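Local coordinates for protein alpha-L-arabinofuranosidase B (Aspergillus kawachii, PDB 6SXT) that hydrolyses terminal non-reducing alpha-L-arabinofuranose residues from arabinoxylan, L-arabinan and arabinogalactan in the breakdown of plant hemicellulose, at residues Ala167-Thr172 and Ser269-Ile274; Asp237-Arg242 and Ala258-Ser263. All blocks are in the same frame, centred on the assembly; numbering follows the deposited sequence.

Interaction 1: Ala167-Thr172 and Ser269-Ile274. With EDO (1,2-ethanediol), chain N.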
loop_
_atom_site.group_PDB
_atom_site.type_symbol
_atom_site.label_atom_id
_atom_site.label_comp_id
_atom_site.label_asym_id
_atom_site.label_seq_id
_atom_site.Cartn_x
_atom_site.Cartn_y
_atom_site.Cartn_z
ATOM N N ALA A 167 -4.766 -10.085 -16.001
ATOM C CA ALA A 167 -5.651 -9.041 -16.509
ATOM C C ALA A 167 -5.469 -8.797 -18.007
ATOM O O ALA A 167 -4.750 -9.525 -18.652
ATOM C CB ALA A 167 -5.511 -7.802 -15.702
ATOM N N GLU A 168 -6.127 -7.738 -18.467
ATOM C CA GLU A 168 -6.204 -7.413 -19.898
ATOM C C GLU A 168 -4.946 -6.686 -20.348
ATOM O O GLU A 168 -4.454 -5.789 -19.644
ATOM C CB GLU A 168 -7.389 -6.508 -20.134
ATOM C CG GLU A 168 -8.709 -7.178 -19.872
ATOM C CD GLU A 168 -9.315 -6.858 -18.526
ATOM O OE1 GLU A 168 -8.535 -6.514 -17.608
ATOM O OE2 GLU A 168 -10.580 -6.903 -18.432
ATOM N N THR A 169 -4.437 -7.001 -21.538
ATOM C CA THR A 169 -3.221 -6.346 -22.040
ATOM C C THR A 169 -3.484 -4.922 -22.496
ATOM O O THR A 169 -2.519 -4.183 -22.626
ATOM C CB THR A 169 -2.574 -7.147 -23.164
ATOM O OG1 THR A 169 -3.561 -7.353 -24.182
ATOM C CG2 THR A 169 -2.070 -8.482 -22.699
ATOM N N SER A 170 -4.731 -4.546 -22.756
ATOM C CA SER A 170 -5.082 -3.184 -23.207
ATOM C C SER A 170 -5.292 -2.193 -22.064
ATOM O O SER A 170 -5.588 -1.016 -22.341
ATOM C CB SER A 170 -6.310 -3.255 -24.076
ATOM O OG SER A 170 -7.407 -3.764 -23.343
ATOM N N SER A 171 -5.367 -2.650 -20.794
ATOM C CA SER A 171 -5.747 -1.812 -19.655
ATOM C C SER A 171 -7.206 -1.368 -19.777
ATOM O O SER A 171 -7.588 -0.367 -19.159
ATOM C CB SER A 171 -4.827 -0.651 -19.452
ATOM O OG SER A 171 -3.453 -1.054 -19.511
ATOM N N THR A 172 -8.019 -2.110 -20.535
ATOM C CA THR A 172 -9.458 -1.794 -20.661
ATOM C C THR A 172 -10.307 -3.028 -20.389
ATOM O O THR A 172 -9.793 -4.161 -20.377
ATOM C CB THR A 172 -9.800 -1.247 -22.078
ATOM O OG1 THR A 172 -9.725 -2.315 -23.019
ATOM C CG2 THR A 172 -8.883 -0.107 -22.469
ATOM N N SER A 269 -11.289 -16.260 -20.700
ATOM C CA SER A 269 -10.593 -15.550 -21.800
ATOM C C SER A 269 -9.401 -14.754 -21.238
ATOM O O SER A 269 -9.326 -13.550 -21.466
ATOM C CB SER A 269 -11.550 -14.647 -22.492
ATOM O OG SER A 269 -12.602 -15.430 -23.017
ATOM N N LYS A 270 -8.549 -15.406 -20.450
ATOM C CA LYS A 270 -7.483 -14.614 -19.787
ATOM C C LYS A 270 -6.505 -14.088 -20.833
ATOM O O LYS A 270 -6.259 -14.796 -21.868
ATOM C CB LYS A 270 -6.783 -15.474 -18.762
ATOM C CG LYS A 270 -7.748 -15.914 -17.668
ATOM C CD LYS A 270 -7.040 -16.643 -16.591
ATOM C CE LYS A 270 -6.309 -17.845 -17.043
ATOM N NZ LYS A 270 -7.297 -18.909 -17.423
ATOM N N GLU A 271 -5.930 -12.923 -20.560
ATOM C CA GLU A 271 -5.049 -12.249 -21.541
ATOM C C GLU A 271 -3.577 -12.300 -21.116
ATOM O O GLU A 271 -2.724 -11.989 -21.957
ATOM C CB GLU A 271 -5.562 -10.841 -21.749
ATOM C CG GLU A 271 -7.011 -10.820 -22.254
ATOM C CD GLU A 271 -7.469 -9.486 -22.800
ATOM O OE1 GLU A 271 -6.655 -8.544 -22.861
ATOM O OE2 GLU A 271 -8.700 -9.356 -23.072
ATOM N N GLY A 272 -3.276 -12.620 -19.839
ATOM C CA GLY A 272 -1.889 -12.817 -19.410
ATOM C C GLY A 272 -1.173 -11.572 -18.899
ATOM O O GLY A 272 -0.042 -11.713 -18.477
ATOM N N ALA A 273 -1.787 -10.407 -18.849
ATOM C CA ALA A 273 -1.153 -9.218 -18.254
ATOM C C ALA A 273 -1.139 -9.419 -16.729
ATOM O O ALA A 273 -1.965 -10.208 -16.232
ATOM C CB ALA A 273 -1.899 -7.963 -18.617
ATOM N N ILE A 274 -0.314 -8.645 -16.040
ATOM C CA ILE A 274 -0.283 -8.686 -14.575
ATOM C C ILE A 274 -0.584 -7.304 -14.035
ATOM O O ILE A 274 0.050 -6.322 -14.477
ATOM C CB ILE A 274 1.084 -9.179 -14.091
ATOM C CG1 ILE A 274 1.504 -10.441 -14.813
ATOM C CG2 ILE A 274 1.062 -9.356 -12.571
ATOM C CD1 ILE A 274 2.904 -10.920 -14.426
HETATM C C1 EDO N . -4.808 -11.421 -25.952
HETATM O O1 EDO N . -4.821 -10.048 -25.676
HETATM C C2 EDO N . -3.747 -12.151 -25.202
HETATM O O2 EDO N . -3.747 -13.557 -25.501
HETATM O O HOH W 1 -7.027 -6.306 -24.078
#

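Interaction 2: Asp237-Arg242 and Ala258-Ser263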
loop_
_atom_site.group_PDB
_atom_site.type_symbol
_atom_site.label_atom_id
_atom_site.label_comp_id
_atom_site.label_asym_id
_atom_site.label_seq_id
_atom_site.Cartn_x
_atom_site.Cartn_y
_atom_site.Cartn_z
ATOM N N ASP A 237 -13.232 -24.782 -15.906
ATOM C CA ASP A 237 -14.481 -24.780 -15.107
ATOM C C ASP A 237 -14.163 -25.221 -13.682
ATOM O O ASP A 237 -14.958 -25.939 -13.039
ATOM C CB ASP A 237 -15.502 -25.750 -15.712
ATOM C CG ASP A 237 -16.916 -25.427 -15.304
ATOM O OD1 ASP A 237 -17.156 -24.363 -14.788
ATOM O OD2 ASP A 237 -17.790 -26.242 -15.662
ATOM N N LYS A 238 -13.038 -24.753 -13.141
ATOM C CA LYS A 238 -12.805 -24.939 -11.688
ATOM C C LYS A 238 -12.009 -23.725 -11.192
ATOM O O LYS A 238 -11.167 -23.192 -11.953
ATOM C CB LYS A 238 -12.063 -26.222 -11.292
ATOM C CG LYS A 238 -10.713 -26.491 -11.929
ATOM C CD LYS A 238 -10.149 -27.889 -11.593
ATOM C CE LYS A 238 -8.723 -28.079 -12.082
ATOM N NZ LYS A 238 -8.256 -29.478 -11.892
ATOM N N TRP A 239 -12.237 -23.323 -9.946
ATOM C CA TRP A 239 -11.391 -22.263 -9.335
ATOM C C TRP A 239 -11.550 -22.354 -7.831
ATOM O O TRP A 239 -12.460 -23.063 -7.324
ATOM C CB TRP A 239 -11.770 -20.883 -9.850
ATOM C CG TRP A 239 -13.153 -20.470 -9.509
ATOM C CD1 TRP A 239 -14.302 -21.018 -10.039
ATOM C CD2 TRP A 239 -13.571 -19.475 -8.581
ATOM N NE1 TRP A 239 -15.375 -20.370 -9.546
ATOM C CE2 TRP A 239 -14.973 -19.440 -8.590
ATOM C CE3 TRP A 239 -12.901 -18.593 -7.712
ATOM C CZ2 TRP A 239 -15.708 -18.592 -7.774
ATOM C CZ3 TRP A 239 -13.626 -17.768 -6.916
ATOM C CH2 TRP A 239 -15.013 -17.757 -6.920
ATOM N N ALA A 240 -10.692 -21.651 -7.107
ATOM C CA ALA A 240 -10.728 -21.742 -5.638
ATOM C C ALA A 240 -10.187 -20.475 -4.988
ATOM O O ALA A 240 -9.344 -19.766 -5.584
ATOM C CB ALA A 240 -9.916 -22.901 -5.173
ATOM N N ILE A 241 -10.682 -20.211 -3.793
ATOM C CA ILE A 241 -10.184 -19.168 -2.871
ATOM C C ILE A 241 -9.751 -19.900 -1.625
ATOM O O ILE A 241 -10.581 -20.563 -1.016
ATOM C CB ILE A 241 -11.247 -18.140 -2.486
ATOM C CG1 ILE A 241 -11.787 -17.395 -3.715
ATOM C CG2 ILE A 241 -10.738 -17.212 -1.399
ATOM C CD1 ILE A 241 -12.998 -16.573 -3.422
ATOM N N ARG A 242 -8.523 -19.640 -1.197
ATOM C CA ARG A 242 -8.036 -20.145 0.098
ATOM C C ARG A 242 -7.390 -18.981 0.853
ATOM O O ARG A 242 -6.820 -18.093 0.197
ATOM C CB ARG A 242 -7.039 -21.273 -0.137
ATOM C CG ARG A 242 -7.609 -22.413 -0.945
ATOM C CD ARG A 242 -6.659 -23.579 -1.110
ATOM N NE ARG A 242 -6.525 -24.351 0.125
ATOM C CZ ARG A 242 -5.459 -25.060 0.470
ATOM N NH1 ARG A 242 -4.369 -25.099 -0.267
ATOM N NH2 ARG A 242 -5.503 -25.728 1.608
ATOM N N ALA A 258 -16.915 -25.224 -9.476
ATOM C CA ALA A 258 -17.198 -24.750 -10.834
ATOM C C ALA A 258 -17.153 -23.237 -10.980
ATOM O O ALA A 258 -17.420 -22.421 -10.056
ATOM C CB ALA A 258 -18.555 -25.298 -11.234
ATOM N N ARG A 259 -16.895 -22.772 -12.220
ATOM C CA ARG A 259 -17.065 -21.358 -12.518
ATOM C C ARG A 259 -18.476 -20.880 -12.234
ATOM O O ARG A 259 -19.399 -21.718 -12.291
ATOM C CB ARG A 259 -16.785 -20.952 -13.976
ATOM C CG ARG A 259 -15.351 -21.195 -14.431
ATOM C CD ARG A 259 -14.401 -20.064 -14.047
ATOM N NE ARG A 259 -13.042 -20.535 -14.288
ATOM C CZ ARG A 259 -11.938 -19.910 -13.822
ATOM N NH1 ARG A 259 -12.026 -18.784 -13.154
ATOM N NH2 ARG A 259 -10.797 -20.461 -14.076
ATOM N N PRO A 260 -18.658 -19.597 -11.875
ATOM C CA PRO A 260 -19.968 -19.028 -11.621
ATOM C C PRO A 260 -20.812 -19.261 -12.888
ATOM O O PRO A 260 -20.290 -19.039 -13.965
ATOM C CB PRO A 260 -19.739 -17.554 -11.382
ATOM C CG PRO A 260 -18.278 -17.469 -10.892
ATOM C CD PRO A 260 -17.607 -18.555 -11.663
ATOM N N ASP A 261 -22.044 -19.729 -12.711
ATOM C CA ASP A 261 -22.916 -20.125 -13.852
ATOM C C ASP A 261 -23.563 -18.822 -14.368
ATOM O O ASP A 261 -24.791 -18.625 -14.241
ATOM C CB ASP A 261 -23.872 -21.256 -13.421
ATOM C CG ASP A 261 -23.270 -22.661 -13.146
ATOM O OD1 ASP A 261 -22.356 -23.111 -13.851
ATOM O OD2 ASP A 261 -23.737 -23.343 -12.205
ATOM N N TYR A 262 -22.776 -17.884 -14.901
ATOM C CA TYR A 262 -23.216 -16.606 -15.526
ATOM C C TYR A 262 -22.447 -16.451 -16.843
ATOM O O TYR A 262 -21.348 -16.997 -16.964
ATOM C CB TYR A 262 -22.978 -15.379 -14.660
ATOM C CG TYR A 262 -23.604 -15.475 -13.293
ATOM C CD1 TYR A 262 -22.921 -16.092 -12.262
ATOM C CD2 TYR A 262 -24.885 -15.003 -13.032
ATOM C CE1 TYR A 262 -23.491 -16.277 -11.023
ATOM C CE2 TYR A 262 -25.477 -15.180 -11.794
ATOM C CZ TYR A 262 -24.764 -15.807 -10.782
ATOM O OH TYR A 262 -25.283 -15.989 -9.542
ATOM N N SER A 263 -23.068 -15.851 -17.871
ATOM C CA SER A 263 -22.494 -15.765 -19.233
ATOM C C SER A 263 -21.101 -15.145 -19.173
ATOM O O SER A 263 -20.983 -14.035 -18.627
ATOM C CB SER A 263 -23.353 -14.924 -20.183
ATOM O OG SER A 263 -24.504 -15.636 -20.604
HETATM O O HOH W 2 -13.153 -21.979 -16.927
HETATM O O HOH W 3 -19.681 -23.535 -14.334
#

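Interaction 1: Ala167-Thr172 and Ser269-Ile274
A167 and A273 face each other as a hydrogen-bonded antiparallel pair at the edge of a small four-stranded sheet in the concanavalin-like catalytic domain, where strand 166-167 lies outermost beside strand 273-276. A167 N donates to A273 O at 2.8 Å, and A273 N returns a bond to A167 O. Beyond this pair the two segments are joined by the side chain of E271. Its CG stands anti to the carbonyl carbon (chi1 -59°) and CD continues in an extended line, which carries the carboxylate across to the type I turn E168-S171. There OE1 accepts T169 N at 3.0 Å on its anti side, somewhat out of the carboxylate plane, and also lies close to E168 CA. A water donates to the same OE1 at 2.6 Å and is hydrogen-bonded to S170 OG as well, while OE2 is held by H178 and T174; both oxygens are thus engaged, and the rotation of the carboxylate is fixed. E168 passes obliquely over this group, its CG 3.9 Å from E271 OE2, with the two carboxylates nearly perpendicular (88°). Bent at chi2 (100°), the E168 chain turns away to the active site, where its side chain lies, between nearest atoms, about 3 Å from that of the nucleophile E205 and about 4 Å from the bound cyclopentyl inhibitor. E271 therefore holds the backbone next to a residue that lines the catalytic centre. On the outer side, T169 OG1 makes a weak contact with an ethanediol probably left from crystallisation, whereas its methyl CG2 lies 3.6 Å from E271 O and 4.1 Å from A273 CB.

Interaction 2: Asp237-Arg242 and Ala258-Ser263
W239 and D237 receive the loop 258-263 at the start of strand 238-245, which pairs with strand 250-257 in the large antiparallel sheet of the concanavalin-like catalytic domain; the loop leaves the end of that second strand and folds back beside the first. Two direct hydrogen bonds join the segments. R259 N donates to D237 OD1 at 3.0 Å, meeting it on the anti side and 33° out of the carboxylate plane, and W239 NE1 makes a weak, bent bond (130°) to A258 O, which lies at the indole edge and is also bonded by Y255 OH. A nearly straight CA-H...O contact adds A258 CA to D237 O at 3.4 Å. Water-mediated links run alongside: one water accepts from both D237 N and R259 NE, and a second sits 2.7 Å from D237 OD1 and near R259 O. The charged end of R259 is bound elsewhere, its NH1 in a salt bridge to E180 and its NH2 to G235 O. The arginine chain is bent at chi2, and one guanidinium face lies against W239 CB, 3.9 Å above the plane and toward its rim; the guanidinium and indole planes are only 13° apart, but the group is offset from the ring and does not stack on it. Apolar packing finishes the contact. M204 touches both W239 and R259, F209 touches W239 and P260, and the proline crosses the indole at about a right angle, its CD 3.6 Å from W239 NE1 and 4.1 Å from CE2.

How the interactions relate
Both interactions belong to the catalytic domain and lie on the same side of the chain's centre, with their centres about 19 Å apart and their nearest atoms about 5 Å apart without touching. Along the sequence, interaction 2 is nested within the loop closed by interaction 1: 167-172 comes first, then 237-242 and 258-263, and finally 269-274. They occupy different sheets, the four-stranded one containing 273-276 and the large one containing 238-245, and the chain leaving 258-263 reaches 269-274 after five more residues. Interaction 1 reaches the catalytic centre, whereas interaction 2 is more peripheral, with P260 about 7 Å from substrate-binding N207, side chain to side chain.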